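Long-range contacts in L-lactate dehydrogenase (Trichomonas vaginalis, PDB 4UUL), which catalyses the NAD-dependent interconversion of pyruvate and L-lactate and belongs to the malate dehydrogenase type 2 family: residues 179-184 against 286-291; 193-198 against 307-312. The protein carries 1 engineered substitution. One frame throughout, in Å; residues are numbered along the deposited sequence.

How the contacts relate
Contacts 1 and 2 both lie in the C-terminal catalytic domain; one joins two sheets, the other packs a turn against a helix. Contact 1 is core, its centre about 12 Å from the chain centre, where the end of strand 177-183 meets the early part of strand 284-291 through backbone and serine hydrogen bonds beside a CH-pi contact of P288 with the W183 ring. Contact 2, centred about 21 Å from the chain centre but with four of its five touching residues buried, meets helix 307-337 by van der Waals contact, while its turn is hydrogen-bonded within itself and to W183 and K304. Strands 177-183 and 191-193 are sheet neighbours, so the contacts adjoin, and the D193 carboxylate serves both.

Contact 1. Residues 179-184 against 286-291; sequences DIIVWG and SFPCNV
S286 and G184 form the tight end of this contact, a single antiparallel hydrogen-bonded pair whose CA atoms lie 4.5 Å apart. G184 N donates to S286 O and S286 N returns the bond to G184 O, each at 2.9 Å. With the backbone angles of G184 a side chain would collide with W183 O, which explains the glycine. The hydroxyl of S286, anti to its backbone N (chi1 -176°), adds a third bond: OG donates to V182 O at 2.7 Å from above the carbonyl plane. S155 is a second partner of that hydroxyl, while N133 also binds G184 O.

Beside this polar pairing lies an apolar one. P288 CD sits over the six-membered ring of W183, 3.7 Å from its centroid, in a CH-pi contact. I181 CG2 lies on that same indole face and also meets P288 CB at 3.8 Å. Y277 packs edge-to-face with the indole, and D193 accepts from its NE1.

The other end is looser. The strand directions diverge from antiparallel, at 148°, and the chains separate beyond I181 and P288 toward the partly exposed D179 and N290. Two antiparallel sheets are thus joined near H186, the predicted proton acceptor, in the catalytic domain of the lactate/malate dehydrogenase fold.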
ATOM      1  N   ASP B 179     -20.129 -16.864   4.416  1.00 17.40           N
ATOM      2  CA  ASP B 179     -21.213 -16.339   5.255  1.00 17.12           C
ATOM      3  C   ASP B 179     -20.859 -16.173   6.719  1.00 15.71           C
ATOM      4  O   ASP B 179     -21.731 -16.298   7.585  1.00 17.00           O
ATOM      5  CB  ASP B 179     -22.491 -17.164   5.083  1.00 19.58           C
ATOM      6  CG  ASP B 179     -23.022 -17.100   3.688  1.00 22.18           C
ATOM      7  OD1 ASP B 179     -22.870 -16.061   3.014  1.00 24.24           O
ATOM      8  OD2 ASP B 179     -23.582 -18.115   3.245  1.00 25.73           O
ATOM      9  N   ILE B 180     -19.622 -15.814   7.011  1.00 15.54           N
ATOM     10  CA  ILE B 180     -19.266 -15.235   8.316  1.00 13.64           C
ATOM     11  C   ILE B 180     -19.736 -13.780   8.352  1.00 14.56           C
ATOM     12  O   ILE B 180     -19.558 -13.057   7.383  1.00 15.75           O
ATOM     13  CB  ILE B 180     -17.752 -15.315   8.567  1.00 15.06           C
ATOM     14  CG1 ILE B 180     -17.319 -16.776   8.657  1.00 16.30           C
ATOM     15  CG2 ILE B 180     -17.373 -14.512   9.805  1.00 15.58           C
ATOM     16  CD1 ILE B 180     -15.813 -16.940   8.799  1.00 18.20           C
ATOM     17  N   ILE B 181     -20.342 -13.355   9.469  1.00 14.19           N
ATOM     18  CA  ILE B 181     -20.879 -12.007   9.543  1.00 13.77           C
ATOM     19  C   ILE B 181     -20.451 -11.363  10.853  1.00 13.50           C
ATOM     20  O   ILE B 181     -20.449 -12.021  11.895  1.00 15.09           O
ATOM     21  CB  ILE B 181     -22.422 -12.034   9.523  1.00 15.06           C
ATOM     22  CG1 ILE B 181     -22.937 -12.835   8.324  1.00 16.84           C
ATOM     23  CG2 ILE B 181     -22.988 -10.609   9.574  1.00 15.42           C
ATOM     24  CD1 ILE B 181     -24.395 -13.186   8.468  1.00 18.08           C
ATOM     25  N   VAL B 182     -20.142 -10.066  10.795  1.00 12.45           N
ATOM     26  CA  VAL B 182     -19.911  -9.289  12.002  1.00 13.65           C
ATOM     27  C   VAL B 182     -21.091  -8.327  12.135  1.00 12.87           C
ATOM     28  O   VAL B 182     -21.355  -7.549  11.222  1.00 14.13           O
ATOM     29  CB  VAL B 182     -18.577  -8.513  11.898  1.00 17.17           C
ATOM     30  CG1 VAL B 182     -18.516  -7.563  12.968  1.00 19.24           C
ATOM     31  CG2 VAL B 182     -17.442  -9.507  11.913  1.00 20.19           C
ATOM     32  N   TRP B 183     -21.852  -8.457  13.223  1.00 12.32           N
ATOM     33  CA  TRP B 183     -23.056  -7.655  13.390  1.00 12.35           C
ATOM     34  C   TRP B 183     -22.878  -6.610  14.509  1.00 12.45           C
ATOM     35  O   TRP B 183     -22.187  -6.874  15.502  1.00 12.72           O
ATOM     36  CB  TRP B 183     -24.262  -8.508  13.824  1.00 14.28           C
ATOM     37  CG  TRP B 183     -24.667  -9.701  13.037  1.00 13.34           C
ATOM     38  CD1 TRP B 183     -24.087 -10.934  13.052  1.00 13.76           C
ATOM     39  CD2 TRP B 183     -25.838  -9.819  12.222  1.00 13.81           C
ATOM     40  NE1 TRP B 183     -24.824 -11.813  12.292  1.00 14.10           N
ATOM     41  CE2 TRP B 183     -25.911 -11.154  11.775  1.00 14.32           C
ATOM     42  CE3 TRP B 183     -26.834  -8.914  11.822  1.00 13.82           C
ATOM     43  CZ2 TRP B 183     -26.946 -11.609  10.972  1.00 16.02           C
ATOM     44  CZ3 TRP B 183     -27.895  -9.391  11.064  1.00 14.89           C
ATOM     45  CH2 TRP B 183     -27.925 -10.712  10.639  1.00 15.36           C
ATOM     46  N   GLY B 184     -23.593  -5.504  14.381  1.00 11.60           N
ATOM     47  CA  GLY B 184     -23.779  -4.611  15.505  1.00 12.33           C
ATOM     48  C   GLY B 184     -22.712  -3.563  15.624  1.00 12.12           C
ATOM     49  O   GLY B 184     -22.303  -2.924  14.640  1.00 12.55           O
ATOM     50  N   SER B 286     -23.761  -2.823  12.155  1.00 12.19           N
ATOM     51  CA  SER B 286     -23.186  -3.670  11.135  1.00 11.65           C
ATOM     52  C   SER B 286     -24.125  -4.822  10.784  1.00 12.11           C
ATOM     53  O   SER B 286     -24.634  -5.531  11.670  1.00 12.86           O
ATOM     54  CB  SER B 286     -21.826  -4.214  11.595  1.00 13.18           C
ATOM     55  OG  SER B 286     -21.245  -4.961  10.539  1.00 13.39           O
ATOM     56  N   PHE B 287     -24.424  -4.926   9.497  1.00 12.20           N
ATOM     57  CA  PHE B 287     -25.278  -5.982   8.927  1.00 12.68           C
ATOM     58  C   PHE B 287     -24.521  -6.726   7.839  1.00 13.26           C
ATOM     59  O   PHE B 287     -23.600  -6.152   7.231  1.00 12.70           O
ATOM     60  CB  PHE B 287     -26.488  -5.378   8.215  1.00 14.10           C
ATOM     61  CG  PHE B 287     -27.594  -4.841   9.123  1.00 14.22           C
ATOM     62  CD1 PHE B 287     -28.551  -5.668   9.634  1.00 16.02           C
ATOM     63  CD2 PHE B 287     -27.660  -3.504   9.438  1.00 13.48           C
ATOM     64  CE1 PHE B 287     -29.578  -5.207  10.420  1.00 17.84           C
ATOM     65  CE2 PHE B 287     -28.706  -3.009  10.222  1.00 14.67           C
ATOM     66  CZ  PHE B 287     -29.667  -3.858  10.681  1.00 17.08           C
ATOM     67  N   PRO B 288     -24.962  -7.953   7.537  1.00 13.50           N
ATOM     68  CA  PRO B 288     -24.496  -8.584   6.288  1.00 14.06           C
ATOM     69  C   PRO B 288     -25.119  -7.868   5.096  1.00 14.11           C
ATOM     70  O   PRO B 288     -26.365  -7.752   5.011  1.00 15.37           O
ATOM     71  CB  PRO B 288     -24.991 -10.009   6.410  1.00 14.45           C
ATOM     72  CG  PRO B 288     -26.267  -9.879   7.231  1.00 15.87           C
ATOM     73  CD  PRO B 288     -26.027  -8.706   8.215  1.00 14.35           C
ATOM     74  N   CYS B 289     -24.278  -7.351   4.205  1.00 14.47           N
ATOM     75  CA  CYS B 289     -24.736  -6.538   3.097  1.00 15.15           C
ATOM     76  C   CYS B 289     -24.242  -7.019   1.748  1.00 15.93           C
ATOM     77  O   CYS B 289     -23.181  -7.668   1.638  1.00 16.65           O
ATOM     78  CB  CYS B 289     -24.291  -5.074   3.269  1.00 15.65           C
ATOM     79  SG  CYS B 289     -25.030  -4.223   4.693  1.00 15.71           S
ATOM     80  N   ASN B 290     -24.998  -6.665   0.727  1.00 17.26           N
ATOM     81  CA  ASN B 290     -24.462  -6.630  -0.611  1.00 17.89           C
ATOM     82  C   ASN B 290     -24.710  -5.244  -1.212  1.00 19.27           C
ATOM     83  O   ASN B 290     -25.327  -4.390  -0.553  1.00 18.26           O
ATOM     84  CB  ASN B 290     -24.957  -7.807  -1.465  1.00 21.06           C
ATOM     85  CG  ASN B 290     -26.417  -7.921  -1.557  1.00 24.44           C
ATOM     86  OD1 ASN B 290     -27.165  -6.940  -1.608  1.00 28.54           O
ATOM     87  ND2 ASN B 290     -26.865  -9.184  -1.672  1.00 27.61           N
ATOM     88  N   VAL B 291     -24.122  -4.966  -2.371  1.00 17.73           N
ATOM     89  CA  VAL B 291     -24.267  -3.630  -2.961  1.00 18.28           C
ATOM     90  C   VAL B 291     -24.605  -3.846  -4.429  1.00 19.80           C
ATOM     91  O   VAL B 291     -23.978  -4.667  -5.105  1.00 20.15           O
ATOM     92  CB  VAL B 291     -22.977  -2.785  -2.844  1.00 18.07           C
ATOM     93  CG1 VAL B 291     -23.261  -1.389  -3.358  1.00 19.12           C
ATOM     94  CG2 VAL B 291     -22.520  -2.744  -1.422  1.00 17.54           C
TER

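Contact 2. Residues 193-198 against 307-312; sequences DLTQAT and DWLREK
L309 presses its CD2 methyl against the polar ends of D193, which heads an Asx turn, and Q196 just after it, lying 3.5 Å from D193 OD2 and 3.6 Å from Q196 NE2. Its side chain crosses both at about a right angle. Next to it, W308 brings the six-membered part of its indole to the turn: D193 OD1 lies at the ring edge, near its plane and 3.8 Å from CZ3, while T195 CG2 approaches CE3 obliquely at 3.9 Å.

The turn itself holds these groups in place. D193 OD1 accepts from T195 N, which comes from above the carboxylate plane, and from T195 OG1, which meets the syn lone pair of OD1. Threonine chi1 of 70° puts OG1 between the backbone N and the carbonyl carbon, and CG2 is left anti to that carbon, where it meets the indole. With OD2 bound by Q196 NE2 and W183 NE1, the buried carboxylate has four donors, which would be expected to stabilise its negative charge.

Further out, N306 OD1 accepts from L309 N at the start of helix 307-337, and F218 meets W308 edge-to-face. Q196 NE2 also donates to K304 O, its strongest partner. The amide's bond to D193 OD2 is nearly straight, 171° at the hydrogen and 3.0 Å from NE2 to OD2, with the acceptor almost in the amide plane.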
ATOM      1  N   ASP B 193     -20.414 -13.682  14.237  1.00 15.04           N
ATOM      2  CA  ASP B 193     -21.390 -14.741  14.048  1.00 15.26           C
ATOM      3  C   ASP B 193     -20.901 -15.801  13.070  1.00 14.71           C
ATOM      4  O   ASP B 193     -20.609 -15.495  11.891  1.00 15.47           O
ATOM      5  CB  ASP B 193     -22.656 -14.097  13.498  1.00 16.24           C
ATOM      6  CG  ASP B 193     -23.782 -15.083  13.180  1.00 17.00           C
ATOM      7  OD1 ASP B 193     -23.820 -16.177  13.767  1.00 18.19           O
ATOM      8  OD2 ASP B 193     -24.642 -14.705  12.346  1.00 15.65           O
ATOM      9  N   LEU B 194     -20.764 -17.018  13.564  1.00 16.07           N
ATOM     10  CA  LEU B 194     -20.437 -18.177  12.773  1.00 17.03           C
ATOM     11  C   LEU B 194     -21.623 -19.061  12.508  1.00 18.50           C
ATOM     12  O   LEU B 194     -21.447 -20.122  11.897  1.00 19.50           O
ATOM     13  CB  LEU B 194     -19.334 -18.986  13.455  1.00 17.22           C
ATOM     14  CG  LEU B 194     -18.010 -18.255  13.670  1.00 17.97           C
ATOM     15  CD1 LEU B 194     -16.938 -19.191  14.269  1.00 19.58           C
ATOM     16  CD2 LEU B 194     -17.499 -17.522  12.395  1.00 18.77           C
ATOM     17  N   THR B 195     -22.801 -18.704  13.002  1.00 17.32           N
ATOM     18  CA  THR B 195     -23.965 -19.618  12.922  1.00 18.73           C
ATOM     19  C   THR B 195     -24.562 -19.796  11.532  1.00 20.58           C
ATOM     20  O   THR B 195     -25.319 -20.742  11.326  1.00 21.46           O
ATOM     21  CB  THR B 195     -25.071 -19.253  13.910  1.00 19.35           C
ATOM     22  OG1 THR B 195     -25.684 -18.044  13.513  1.00 20.49           O
ATOM     23  CG2 THR B 195     -24.534 -19.124  15.303  1.00 20.45           C
ATOM     24  N   GLN B 196     -24.224 -18.908  10.588  1.00 17.89           N
ATOM     25  CA  GLN B 196     -24.637 -19.069   9.199  1.00 18.14           C
ATOM     26  C   GLN B 196     -23.564 -19.758   8.373  1.00 18.61           C
ATOM     27  O   GLN B 196     -23.833 -20.217   7.270  1.00 20.93           O
ATOM     28  CB  GLN B 196     -24.872 -17.736   8.504  1.00 18.00           C
ATOM     29  CG  GLN B 196     -25.327 -16.579   9.389  1.00 18.00           C
ATOM     30  CD  GLN B 196     -26.718 -16.753   9.964  1.00 18.46           C
ATOM     31  OE1 GLN B 196     -27.606 -17.460   9.398  1.00 19.82           O
ATOM     32  NE2 GLN B 196     -26.960 -16.049  11.053  1.00 18.45           N
ATOM     33  N   ALA B 197     -22.349 -19.833   8.897  1.00 19.84           N
ATOM     34  CA  ALA B 197     -21.203 -20.060   8.035  1.00 19.51           C
ATOM     35  C   ALA B 197     -21.085 -21.502   7.555  1.00 20.35           C
ATOM     36  O   ALA B 197     -21.378 -22.468   8.286  1.00 21.39           O
ATOM     37  CB  ALA B 197     -19.939 -19.664   8.752  1.00 20.34           C
ATOM     38  N   THR B 198     -20.640 -21.629   6.318  1.00 21.30           N
ATOM     39  CA  THR B 198     -20.368 -22.931   5.736  1.00 22.26           C
ATOM     40  C   THR B 198     -18.945 -22.956   5.195  1.00 22.89           C
ATOM     41  O   THR B 198     -18.298 -21.921   5.048  1.00 23.83           O
ATOM     42  CB  THR B 198     -21.324 -23.283   4.586  1.00 22.91           C
ATOM     43  OG1 THR B 198     -21.362 -22.215   3.626  1.00 24.07           O
ATOM     44  CG2 THR B 198     -22.740 -23.561   5.121  1.00 24.67           C
ATOM     45  N   ASP B 307     -31.450 -18.501  19.080  1.00 21.45           N
ATOM     46  CA  ASP B 307     -31.601 -17.831  20.369  1.00 23.13           C
ATOM     47  C   ASP B 307     -30.314 -17.132  20.772  1.00 22.15           C
ATOM     48  O   ASP B 307     -30.342 -16.031  21.283  1.00 21.23           O
ATOM     49  CB  ASP B 307     -32.029 -18.820  21.479  1.00 27.25           C
ATOM     50  CG  ASP B 307     -33.436 -19.295  21.327  1.00 30.51           C
ATOM     51  OD1 ASP B 307     -34.203 -18.678  20.569  1.00 32.23           O
ATOM     52  OD2 ASP B 307     -33.774 -20.293  21.982  1.00 35.64           O
ATOM     53  N   TRP B 308     -29.174 -17.745  20.520  1.00 21.59           N
ATOM     54  CA  TRP B 308     -27.895 -17.128  20.825  1.00 21.09           C
ATOM     55  C   TRP B 308     -27.730 -15.825  20.064  1.00 18.26           C
ATOM     56  O   TRP B 308     -27.420 -14.781  20.644  1.00 18.21           O
ATOM     57  CB  TRP B 308     -26.735 -18.075  20.491  1.00 21.15           C
ATOM     58  CG  TRP B 308     -25.372 -17.433  20.650  1.00 20.48           C
ATOM     59  CD1 TRP B 308     -24.644 -17.345  21.799  1.00 21.39           C
ATOM     60  CD2 TRP B 308     -24.586 -16.782  19.633  1.00 18.85           C
ATOM     61  NE1 TRP B 308     -23.461 -16.665  21.568  1.00 21.36           N
ATOM     62  CE2 TRP B 308     -23.403 -16.316  20.254  1.00 20.37           C
ATOM     63  CE3 TRP B 308     -24.774 -16.547  18.280  1.00 19.63           C
ATOM     64  CZ2 TRP B 308     -22.406 -15.646  19.564  1.00 19.91           C
ATOM     65  CZ3 TRP B 308     -23.758 -15.887  17.582  1.00 19.89           C
ATOM     66  CH2 TRP B 308     -22.614 -15.426  18.244  1.00 19.26           C
ATOM     67  N   LEU B 309     -27.976 -15.851  18.769  1.00 17.69           N
ATOM     68  CA  LEU B 309     -27.796 -14.663  17.955  1.00 17.25           C
ATOM     69  C   LEU B 309     -28.787 -13.592  18.340  1.00 16.06           C
ATOM     70  O   LEU B 309     -28.448 -12.394  18.379  1.00 16.46           O
ATOM     71  CB  LEU B 309     -27.868 -15.012  16.452  1.00 17.19           C
ATOM     72  CG  LEU B 309     -27.586 -13.812  15.522  1.00 15.78           C
ATOM     73  CD1 LEU B 309     -26.240 -13.117  15.814  1.00 17.22           C
ATOM     74  CD2 LEU B 309     -27.639 -14.258  14.062  1.00 17.25           C
ATOM     75  N   ARG B 310     -30.013 -13.982  18.664  1.00 17.16           N
ATOM     76  CA  ARG B 310     -31.031 -12.979  19.040  1.00 17.31           C
ATOM     77  C   ARG B 310     -30.544 -12.184  20.243  1.00 16.47           C
ATOM     78  O   ARG B 310     -30.621 -10.964  20.281  1.00 17.05           O
ATOM     79  CB  ARG B 310     -32.352 -13.677  19.380  1.00 17.93           C
ATOM     80  CG  ARG B 310     -33.535 -12.741  19.765  1.00 18.95           C
ATOM     81  CD  ARG B 310     -34.054 -12.027  18.548  1.00 20.52           C
ATOM     82  NE  ARG B 310     -33.375 -10.759  18.336  1.00 18.46           N
ATOM     83  CZ  ARG B 310     -33.344 -10.115  17.173  1.00 17.95           C
ATOM     84  NH1 ARG B 310     -33.890 -10.642  16.080  1.00 19.14           N
ATOM     85  NH2 ARG B 310     -32.739  -8.962  17.073  1.00 19.01           N
ATOM     86  N   GLU B 311     -30.062 -12.890  21.255  0.62 16.36           N
ATOM     87  CA  GLU B 311     -29.590 -12.264  22.461  0.62 16.76           C
ATOM     88  C   GLU B 311     -28.393 -11.356  22.157  0.62 15.66           C
ATOM     89  O   GLU B 311     -28.322 -10.228  22.646  0.62 15.84           O
ATOM     90  CB  GLU B 311     -29.271 -13.322  23.537  0.62 22.14           C
ATOM     91  CG  GLU B 311     -28.835 -12.740  24.887  0.62 33.89           C
ATOM     92  CD  GLU B 311     -28.559 -13.795  25.946  0.62 46.53           C
ATOM     93  OE1 GLU B 311     -28.966 -14.966  25.757  0.62 48.94           O
ATOM     94  OE2 GLU B 311     -27.942 -13.447  26.980  0.62 51.14           O
ATOM     95  N   LYS B 312     -27.465 -11.816  21.336  1.00 15.83           N
ATOM     96  CA  LYS B 312     -26.294 -11.015  21.010  1.00 15.48           C
ATOM     97  C   LYS B 312     -26.680  -9.739  20.248  1.00 13.38           C
ATOM     98  O   LYS B 312     -26.140  -8.684  20.507  1.00 14.15           O
ATOM     99  CB  LYS B 312     -25.297 -11.818  20.163  1.00 16.62           C
ATOM    100  CG  LYS B 312     -24.621 -12.964  20.831  1.00 18.60           C
ATOM    101  CD  LYS B 312     -23.776 -12.561  22.010  1.00 23.73           C
ATOM    102  CE  LYS B 312     -22.483 -11.964  21.557  1.00 26.10           C
ATOM    103  NZ  LYS B 312     -21.643 -11.565  22.743  1.00 29.92           N
TER